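Local coordinates for microcin B17-processing protein McbB (Escherichia coli str. K-12 substr. MG1655, PDB 6GRH) that helps process the inactive microcin B17 precursor McbA into the active peptide antibiotic, as a zinc-binding component of the processing machinery, at residues Met12-Pro17 with Thr254-Val259; Asn97-Ser102 with Val122-Asp127; Ser138-Leu143 with Ala167-Tyr172. One frame throughout, in Å; residues are numbered along the deposited sequence. Where two conformers were deposited one is given.

Interaction 1. Residues Met12-Pro17 with Thr254-Val259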
loop_
_atom_site.group_PDB
_atom_site.type_symbol
_atom_site.label_atom_id
_atom_site.label_comp_id
_atom_site.label_asym_id
_atom_site.label_seq_id
_atom_site.Cartn_x
_atom_site.Cartn_y
_atom_site.Cartn_z
ATOM N N MET B 12 25.722 32.863 -3.869
ATOM C CA MET B 12 24.740 33.486 -2.947
ATOM C C MET B 12 25.089 33.051 -1.532
ATOM O O MET B 12 25.303 31.863 -1.306
ATOM C CB MET B 12 23.332 33.002 -3.291
ATOM N N ILE B 13 25.124 33.994 -0.597
ATOM C CA ILE B 13 25.389 33.705 0.810
ATOM C C ILE B 13 24.081 33.710 1.580
ATOM O O ILE B 13 23.396 34.711 1.613
ATOM C CB ILE B 13 26.360 34.728 1.439
ATOM C CG1 ILE B 13 27.650 34.826 0.627
ATOM C CG2 ILE B 13 26.675 34.354 2.889
ATOM C CD1 ILE B 13 28.551 33.613 0.729
ATOM N N ASN B 14 23.757 32.579 2.196
ATOM C CA ASN B 14 22.531 32.393 2.998
ATOM C C ASN B 14 22.908 32.457 4.458
ATOM O O ASN B 14 23.868 31.815 4.854
ATOM C CB ASN B 14 21.891 31.029 2.712
ATOM C CG ASN B 14 21.725 30.774 1.233
ATOM O OD1 ASN B 14 22.367 29.885 0.654
ATOM N ND2 ASN B 14 20.956 31.611 0.597
ATOM N N ILE B 15 22.176 33.250 5.240
ATOM C CA ILE B 15 22.354 33.305 6.701
ATOM C C ILE B 15 21.423 32.266 7.330
ATOM O O ILE B 15 20.217 32.266 7.081
ATOM C CB ILE B 15 22.107 34.724 7.265
ATOM C CG1 ILE B 15 23.046 35.722 6.589
ATOM C CG2 ILE B 15 22.327 34.792 8.763
ATOM C CD1 ILE B 15 22.733 37.167 6.903
ATOM N N LEU B 16 22.000 31.376 8.130
ATOM C CA LEU B 16 21.281 30.226 8.682
ATOM C C LEU B 16 20.770 30.582 10.067
ATOM O O LEU B 16 21.114 31.619 10.590
ATOM C CB LEU B 16 22.187 28.989 8.715
ATOM C CG LEU B 16 22.798 28.606 7.371
ATOM C CD1 LEU B 16 23.927 27.587 7.496
ATOM C CD2 LEU B 16 21.714 28.073 6.437
ATOM N N PRO B 17 19.912 29.741 10.660
ATOM C CA PRO B 17 19.441 30.082 12.013
ATOM C C PRO B 17 20.538 30.023 13.076
ATOM O O PRO B 17 21.268 29.033 13.154
ATOM C CB PRO B 17 18.375 29.007 12.302
ATOM C CG PRO B 17 17.931 28.563 10.943
ATOM C CD PRO B 17 19.206 28.566 10.137
ATOM N N THR B 254 12.412 26.293 -2.895
ATOM C CA THR B 254 12.989 27.531 -3.445
ATOM C C THR B 254 13.826 28.347 -2.469
ATOM O O THR B 254 14.394 29.352 -2.871
ATOM C CB THR B 254 11.883 28.499 -3.968
ATOM O OG1 THR B 254 11.053 28.946 -2.869
ATOM C CG2 THR B 254 11.025 27.820 -5.020
ATOM N N GLY B 255 13.870 27.974 -1.196
ATOM C CA GLY B 255 14.484 28.842 -0.198
ATOM C C GLY B 255 15.815 28.303 0.312
ATOM O O GLY B 255 16.496 27.497 -0.343
ATOM N N THR B 256 16.183 28.746 1.497
ATOM C CA THR B 256 17.425 28.298 2.121
ATOM C C THR B 256 17.238 26.859 2.604
ATOM O O THR B 256 16.496 26.594 3.563
ATOM C CB THR B 256 17.787 29.222 3.295
ATOM O OG1 THR B 256 18.004 30.533 2.780
ATOM C CG2 THR B 256 19.013 28.727 4.048
ATOM N N SER B 257 17.889 25.942 1.918
ATOM C CA SER B 257 17.758 24.516 2.232
ATOM C C SER B 257 18.485 24.237 3.545
ATOM O O SER B 257 19.663 24.582 3.685
ATOM C CB SER B 257 18.335 23.664 1.087
ATOM O OG SER B 257 18.241 22.270 1.409
ATOM N N LEU B 258 17.764 23.718 4.537
ATOM C CA LEU B 258 18.360 23.333 5.813
ATOM C C LEU B 258 18.540 21.796 5.966
ATOM O O LEU B 258 19.490 21.337 6.589
ATOM C CB LEU B 258 17.490 23.885 6.945
ATOM C CG LEU B 258 17.408 25.408 7.035
ATOM C CD1 LEU B 258 16.407 25.809 8.103
ATOM C CD2 LEU B 258 18.775 25.986 7.318
ATOM N N VAL B 259 17.631 21.029 5.388
ATOM C CA VAL B 259 17.691 19.565 5.412
ATOM C C VAL B 259 17.420 19.142 3.968
ATOM O O VAL B 259 16.381 19.484 3.431
ATOM C CB VAL B 259 16.596 18.996 6.336
ATOM C CG1 VAL B 259 16.516 17.461 6.238
ATOM C CG2 VAL B 259 16.871 19.405 7.783
HETATM O O HOH W 1 18.298 31.966 5.018
#
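Leu16 and Leu258 meet methyl to methyl where the start of strand 13-23 faces the loop that follows helix 236-254. Leu258 can be followed outward: its CB points toward segment 12-17, CG lies anti to its own carbonyl carbon (chi1 -64°), and of the two methyls it is CD2 that makes the contact, 3.7 Å from Leu16 CD2. The same methyl meets the proline ring at Pro17 CD, 3.8 Å away, the two side chains reaching toward each other tip to tip. Leu16 CD2 also touches Thr256 CG2 at 3.7 Å, which makes it the apolar bridge between the two loop residues. Thr256 turns its other branch to water: OG1 is 2.7 Å from a water that donates to Ile15 O at 2.8 Å. Asn14 runs past Thr256 in the opposite direction, with ND2 3.8 Å from Thr256 OG1, and its OD1 is bound by Thr89. Ala233 and Ile275 of the second subunit pack on Pro17 and Leu258, respectively. Between these two segments no direct hydrogen bond forms and 198 Å² is buried; the contact is a small apolar patch with one water bridge, so it depends little on directional bonding.

Interaction 2. Residues Asn97-Ser102 with Val122-Asp127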
loop_
_atom_site.group_PDB
_atom_site.type_symbol
_atom_site.label_atom_id
_atom_site.label_comp_id
_atom_site.label_asym_id
_atom_site.label_seq_id
_atom_site.Cartn_x
_atom_site.Cartn_y
_atom_site.Cartn_z
ATOM N N ASN B 97 10.818 32.779 -9.000
ATOM C CA ASN B 97 9.930 33.495 -8.138
ATOM C C ASN B 97 8.744 32.609 -7.749
ATOM O O ASN B 97 8.410 31.695 -8.493
ATOM C CB ASN B 97 9.429 34.671 -8.957
ATOM C CG ASN B 97 8.450 35.506 -8.216
ATOM O OD1 ASN B 97 7.395 35.854 -8.748
ATOM N ND2 ASN B 97 8.763 35.792 -6.942
ATOM N N SER B 98 8.150 32.889 -6.587
ATOM C CA SER B 98 6.876 32.321 -6.167
ATOM C C SER B 98 5.794 33.398 -5.973
ATOM O O SER B 98 6.101 34.554 -5.644
ATOM C CB SER B 98 7.065 31.558 -4.863
ATOM O OG SER B 98 7.832 30.381 -5.060
ATOM N N VAL B 99 4.539 33.016 -6.198
ATOM C CA VAL B 99 3.389 33.844 -5.851
ATOM C C VAL B 99 2.438 32.973 -5.050
ATOM O O VAL B 99 2.352 31.785 -5.285
ATOM C CB VAL B 99 2.668 34.449 -7.069
ATOM C CG1 VAL B 99 3.571 35.423 -7.799
ATOM C CG2 VAL B 99 2.172 33.414 -8.063
ATOM N N ILE B 100 1.730 33.574 -4.109
ATOM C CA ILE B 100 0.687 32.893 -3.367
ATOM C C ILE B 100 -0.649 33.485 -3.790
ATOM O O ILE B 100 -0.841 34.701 -3.718
ATOM C CB ILE B 100 0.881 33.022 -1.853
ATOM C CG1 ILE B 100 2.178 32.330 -1.459
ATOM C CG2 ILE B 100 -0.306 32.381 -1.113
ATOM C CD1 ILE B 100 2.523 32.471 -0.002
ATOM N N ILE B 101 -1.539 32.634 -4.306
ATOM C CA ILE B 101 -2.891 33.034 -4.693
ATOM C C ILE B 101 -3.825 32.404 -3.672
ATOM O O ILE B 101 -3.730 31.183 -3.385
ATOM C CB ILE B 101 -3.268 32.597 -6.138
ATOM C CG1 ILE B 101 -2.286 33.183 -7.168
ATOM C CG2 ILE B 101 -4.678 33.058 -6.460
ATOM C CD1 ILE B 101 -2.517 32.816 -8.625
ATOM N N SER B 102 -4.706 33.202 -3.085
ATOM C CA SER B 102 -5.533 32.663 -1.994
ATOM C C SER B 102 -6.851 33.354 -1.838
ATOM O O SER B 102 -6.996 34.521 -2.213
ATOM C CB SER B 102 -4.765 32.754 -0.662
ATOM O OG SER B 102 -5.398 32.007 0.359
ATOM N N VAL B 122 8.805 35.425 -2.267
ATOM C CA VAL B 122 7.409 35.470 -2.701
ATOM C C VAL B 122 7.187 36.890 -3.189
ATOM O O VAL B 122 7.289 37.822 -2.394
ATOM C CB VAL B 122 6.429 35.189 -1.553
ATOM C CG1 VAL B 122 4.980 35.331 -2.030
ATOM C CG2 VAL B 122 6.676 33.816 -0.959
ATOM N N SER B 123 6.915 37.054 -4.483
ATOM C CA SER B 123 6.789 38.387 -5.074
ATOM C C SER B 123 5.449 39.042 -4.777
ATOM O O SER B 123 5.398 40.252 -4.610
ATOM C CB SER B 123 7.011 38.376 -6.590
ATOM O OG SER B 123 6.186 37.416 -7.209
ATOM N N HIS B 124 4.377 38.261 -4.726
ATOM C CA HIS B 124 3.041 38.807 -4.582
ATOM C C HIS B 124 2.143 37.850 -3.836
ATOM O O HIS B 124 2.258 36.638 -4.030
ATOM C CB HIS B 124 2.421 39.062 -5.948
ATOM C CG HIS B 124 3.118 40.118 -6.741
ATOM N ND1 HIS B 124 4.059 39.822 -7.707
ATOM C CD2 HIS B 124 3.035 41.469 -6.694
ATOM C CE1 HIS B 124 4.508 40.954 -8.236
ATOM N NE2 HIS B 124 3.898 41.965 -7.642
ATOM N N ILE B 125 1.270 38.408 -2.995
ATOM C CA ILE B 125 0.115 37.711 -2.454
ATOM C C ILE B 125 -1.098 38.168 -3.261
ATOM O O ILE B 125 -1.414 39.345 -3.294
ATOM C CB ILE B 125 -0.131 38.028 -0.961
ATOM C CG1 ILE B 125 1.145 37.817 -0.143
ATOM C CG2 ILE B 125 -1.243 37.129 -0.403
ATOM C CD1 ILE B 125 1.786 36.441 -0.241
ATOM N N ILE B 126 -1.758 37.246 -3.929
ATOM C CA ILE B 126 -2.856 37.585 -4.820
ATOM C C ILE B 126 -4.193 37.063 -4.263
ATOM O O ILE B 126 -4.316 35.890 -3.878
ATOM C CB ILE B 126 -2.596 37.033 -6.232
ATOM C CG1 ILE B 126 -1.293 37.602 -6.780
ATOM C CG2 ILE B 126 -3.751 37.391 -7.169
ATOM C CD1 ILE B 126 -0.667 36.767 -7.867
ATOM N N ASP B 127 -5.187 37.943 -4.214
ATOM C CA ASP B 127 -6.530 37.552 -3.824
ATOM C C ASP B 127 -7.170 36.858 -5.019
ATOM O O ASP B 127 -7.182 37.416 -6.115
ATOM C CB ASP B 127 -7.360 38.769 -3.395
ATOM C CG ASP B 127 -8.695 38.381 -2.718
ATOM O OD1 ASP B 127 -9.263 37.311 -3.022
ATOM O OD2 ASP B 127 -9.185 39.177 -1.889
#
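Strands 97-102 and 122-127 run parallel, their short axes 14° apart in direction and 4.7 Å apart at closest approach, as the two strands of a beta-alpha-beta unit whose connection contains helix 111-115. The backbone ladder begins with Ser123 N to Ser98 O and continues through Ile100, which gives its N-H to His124 O and takes the N-H of Ile126 on its own O. That last bond is short and nearly straight, 2.7 Å from Ile126 N to Ile100 O. Ser102 N to Ile126 O extends the ladder.

Side chains alternate between the two faces except at Ser123, a bulge-like extra residue between Val122 and His124, which turns toward strand 97-102. On one face, Ile100 and Ile125 lie side by side, Ile125 CD1 sitting 3.9 Å from Ile100 CB, while Ile100 CG1 is 4.1 Å from Val122 CG1; Trp115 and Arg112 of helix 111-115 cover this face. On the other, Ile101 and Ile126 point the same way, with Ile101 CG1 4.0 Å from Ile126 CB. Ile126 CD1 touches both Ile101 CG1 and Val99 CB, the latter at 4.1 Å, and Ile141 of the next strand packs on Val99 and Ile101.

The bulge lets Ser123 reach Asn97, its OG held between its own backbone N and carbonyl carbon (chi1 52°). The hydroxyl approaches a lone pair of Asn97 OD1, within the plane of the amide, at 109° to the C=O bond; the 2.5 Å from Ser123 OG to Asn97 OD1 is unusually short, and its exact value is doubtful.

Interaction 3. Residues Ser138-Leu143 with Ala167-Tyr172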
loop_
_atom_site.group_PDB
_atom_site.type_symbol
_atom_site.label_atom_id
_atom_site.label_comp_id
_atom_site.label_asym_id
_atom_site.label_seq_id
_atom_site.Cartn_x
_atom_site.Cartn_y
_atom_site.Cartn_z
ATOM N N SER B 138 8.616 31.157 -15.418
ATOM C CA SER B 138 9.335 30.390 -14.418
ATOM C C SER B 138 8.922 30.720 -12.979
ATOM O O SER B 138 9.769 30.833 -12.109
ATOM C CB SER B 138 10.850 30.558 -14.586
ATOM O OG SER B 138 11.217 30.273 -15.912
ATOM N N THR B 139 7.621 30.849 -12.745
ATOM C CA THR B 139 7.085 31.154 -11.431
ATOM C C THR B 139 6.406 29.928 -10.847
ATOM O O THR B 139 5.672 29.226 -11.570
ATOM C CB THR B 139 6.043 32.269 -11.543
ATOM O OG1 THR B 139 6.671 33.434 -12.080
ATOM C CG2 THR B 139 5.416 32.594 -10.212
ATOM N N LEU B 140 6.665 29.662 -9.566
ATOM C CA LEU B 140 5.888 28.685 -8.793
ATOM C C LEU B 140 4.630 29.371 -8.255
ATOM O O LEU B 140 4.709 30.375 -7.547
ATOM C CB LEU B 140 6.705 28.113 -7.649
ATOM C CG LEU B 140 6.060 27.088 -6.697
ATOM C CD1 LEU B 140 5.677 25.820 -7.435
ATOM C CD2 LEU B 140 7.004 26.776 -5.560
ATOM N N ILE B 141 3.468 28.852 -8.612
ATOM C CA ILE B 141 2.209 29.387 -8.138
ATOM C C ILE B 141 1.678 28.501 -7.014
ATOM O O ILE B 141 1.333 27.323 -7.250
ATOM C CB ILE B 141 1.169 29.486 -9.284
ATOM C CG1 ILE B 141 1.721 30.341 -10.426
ATOM C CG2 ILE B 141 -0.157 30.001 -8.749
ATOM C CD1 ILE B 141 0.820 30.438 -11.642
ATOM N N TRP B 142 1.600 29.063 -5.808
ATOM C CA TRP B 142 0.991 28.398 -4.678
ATOM C C TRP B 142 -0.450 28.868 -4.544
ATOM O O TRP B 142 -0.694 30.034 -4.286
ATOM C CB TRP B 142 1.758 28.687 -3.375
ATOM C CG TRP B 142 1.343 27.748 -2.268
ATOM C CD1 TRP B 142 0.069 27.608 -1.745
ATOM C CD2 TRP B 142 2.155 26.801 -1.586
ATOM N NE1 TRP B 142 0.066 26.655 -0.767
ATOM C CE2 TRP B 142 1.315 26.118 -0.666
ATOM C CE3 TRP B 142 3.509 26.458 -1.651
ATOM C CZ2 TRP B 142 1.783 25.109 0.182
ATOM C CZ3 TRP B 142 3.983 25.453 -0.819
ATOM C CH2 TRP B 142 3.113 24.786 0.087
ATOM N N LEU B 143 -1.414 27.952 -4.730
ATOM C CA LEU B 143 -2.825 28.272 -4.556
ATOM C C LEU B 143 -3.321 27.688 -3.243
ATOM O O LEU B 143 -3.341 26.478 -3.097
ATOM C CB LEU B 143 -3.625 27.725 -5.719
ATOM C CG LEU B 143 -5.148 27.811 -5.688
ATOM C CD1 LEU B 143 -5.655 29.245 -5.576
ATOM C CD2 LEU B 143 -5.694 27.133 -6.950
ATOM N N ALA B 167 4.979 26.215 -12.531
ATOM C CA ALA B 167 4.558 25.063 -11.749
ATOM C C ALA B 167 3.539 25.541 -10.723
ATOM O O ALA B 167 3.446 26.729 -10.435
ATOM C CB ALA B 167 5.734 24.378 -11.068
ATOM N N PHE B 168 2.768 24.598 -10.197
ATOM C CA PHE B 168 1.718 24.888 -9.241
ATOM C C PHE B 168 1.851 23.993 -8.032
ATOM O O PHE B 168 2.243 22.805 -8.163
ATOM C CB PHE B 168 0.326 24.612 -9.824
ATOM C CG PHE B 168 0.038 25.308 -11.121
ATOM C CD1 PHE B 168 0.516 24.792 -12.326
ATOM C CD2 PHE B 168 -0.720 26.445 -11.141
ATOM C CE1 PHE B 168 0.231 25.406 -13.533
ATOM C CE2 PHE B 168 -1.020 27.072 -12.336
ATOM C CZ PHE B 168 -0.550 26.545 -13.537
ATOM N N ILE B 169 1.457 24.545 -6.881
ATOM C CA ILE B 169 1.201 23.769 -5.672
ATOM C C ILE B 169 -0.154 24.229 -5.217
ATOM O O ILE B 169 -0.475 25.398 -5.372
ATOM C CB ILE B 169 2.252 24.044 -4.583
ATOM C CG1 ILE B 169 3.564 23.417 -5.027
ATOM C CG2 ILE B 169 1.824 23.462 -3.230
ATOM C CD1 ILE B 169 4.767 23.898 -4.272
ATOM N N GLN B 170 -0.961 23.296 -4.736
ATOM C CA GLN B 170 -2.284 23.593 -4.230
ATOM C C GLN B 170 -2.386 23.105 -2.821
ATOM O O GLN B 170 -1.962 21.975 -2.529
ATOM C CB GLN B 170 -3.381 22.906 -5.046
ATOM C CG GLN B 170 -3.387 23.179 -6.535
ATOM C CD GLN B 170 -2.353 22.409 -7.349
ATOM O OE1 GLN B 170 -1.876 22.918 -8.357
ATOM N NE2 GLN B 170 -2.061 21.187 -6.975
ATOM N N SER B 171 -3.003 23.910 -1.966
ATOM C CA SER B 171 -3.247 23.510 -0.585
ATOM C C SER B 171 -4.676 23.836 -0.160
ATOM O O SER B 171 -5.282 24.782 -0.623
ATOM C CB SER B 171 -2.192 24.112 0.360
ATOM O OG SER B 171 -2.274 25.514 0.420
ATOM N N TYR B 172 -5.234 22.979 0.679
ATOM C CA TYR B 172 -6.673 22.958 0.958
ATOM C C TYR B 172 -6.901 21.959 2.110
ATOM O O TYR B 172 -5.969 21.250 2.521
ATOM C CB TYR B 172 -7.481 22.562 -0.317
ATOM C CG TYR B 172 -7.019 21.274 -0.925
ATOM C CD1 TYR B 172 -5.935 21.240 -1.786
ATOM C CD2 TYR B 172 -7.607 20.068 -0.567
ATOM C CE1 TYR B 172 -5.475 20.057 -2.318
ATOM C CE2 TYR B 172 -7.152 18.876 -1.083
ATOM C CZ TYR B 172 -6.096 18.870 -1.951
ATOM O OH TYR B 172 -5.624 17.696 -2.435
#
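A second beta-alpha-beta unit, strand 139-144, helix 150-160 and strand 167-174, brings Ile169 over the face of Trp142 in the buried middle of the mixed sheet. The strands are parallel, 18° apart in direction, and five backbone hydrogen bonds join them; the straightest, Ile141 N to Ala167 O, is almost linear. Trp142, its CG anti to the backbone N (chi1 -166°), is gripped in two ways. Ile169 CG2 sits over the centre of the six-membered ring, 3.5 Å from its centroid and 2° off the normal, a CH-pi contact. At the ring edge Trp142 NE1 donates to Ser171 OG at 2.9 Å, with the oxygen near the ring plane. Face contact and edge bond together should fix the indole's rotation, and His144 ND1 is a further partner of Ser171 OG. The other branch of Ile169 ends at CD1, 3.8 Å from Leu140 CD1. On the opposite face of the sheet, Ile141 CD1 lies 3.9 Å from Phe168 CE2. Helix 236-254 covers the Trp142 face through Ile246, Leu250 and Leu253, whereas helix 150-160 packs Ile156 and Phe160 against the Ile141 and Phe168 face, and strand 97-102 flanks strand 139-144 on the side away from 167-174.

Interactions 2 and 3 are neighbours in one mixed sheet, their centres 9 Å apart, with strand order 122-127, 97-102, 139-144, 167-174. Strands 97-102 and 139-144 are adjacent, and probable hydrogen bonds from Ile101 N to Trp142 O (2.7 Å) and from Trp142 N to Val99 O (2.9 Å) make the two contacts continuous. They follow one another along the chain, and both fall within the 236 residues separating the segments of interaction 1. That contact, centred 21 Å from each, joins the N-terminal antiparallel sheet to the loop that follows helix 236-254. Thr254 packs near Ser98 and Leu140 while Thr256 and Leu258 meet segment 12-17, so segment 254-259 reaches both sheets.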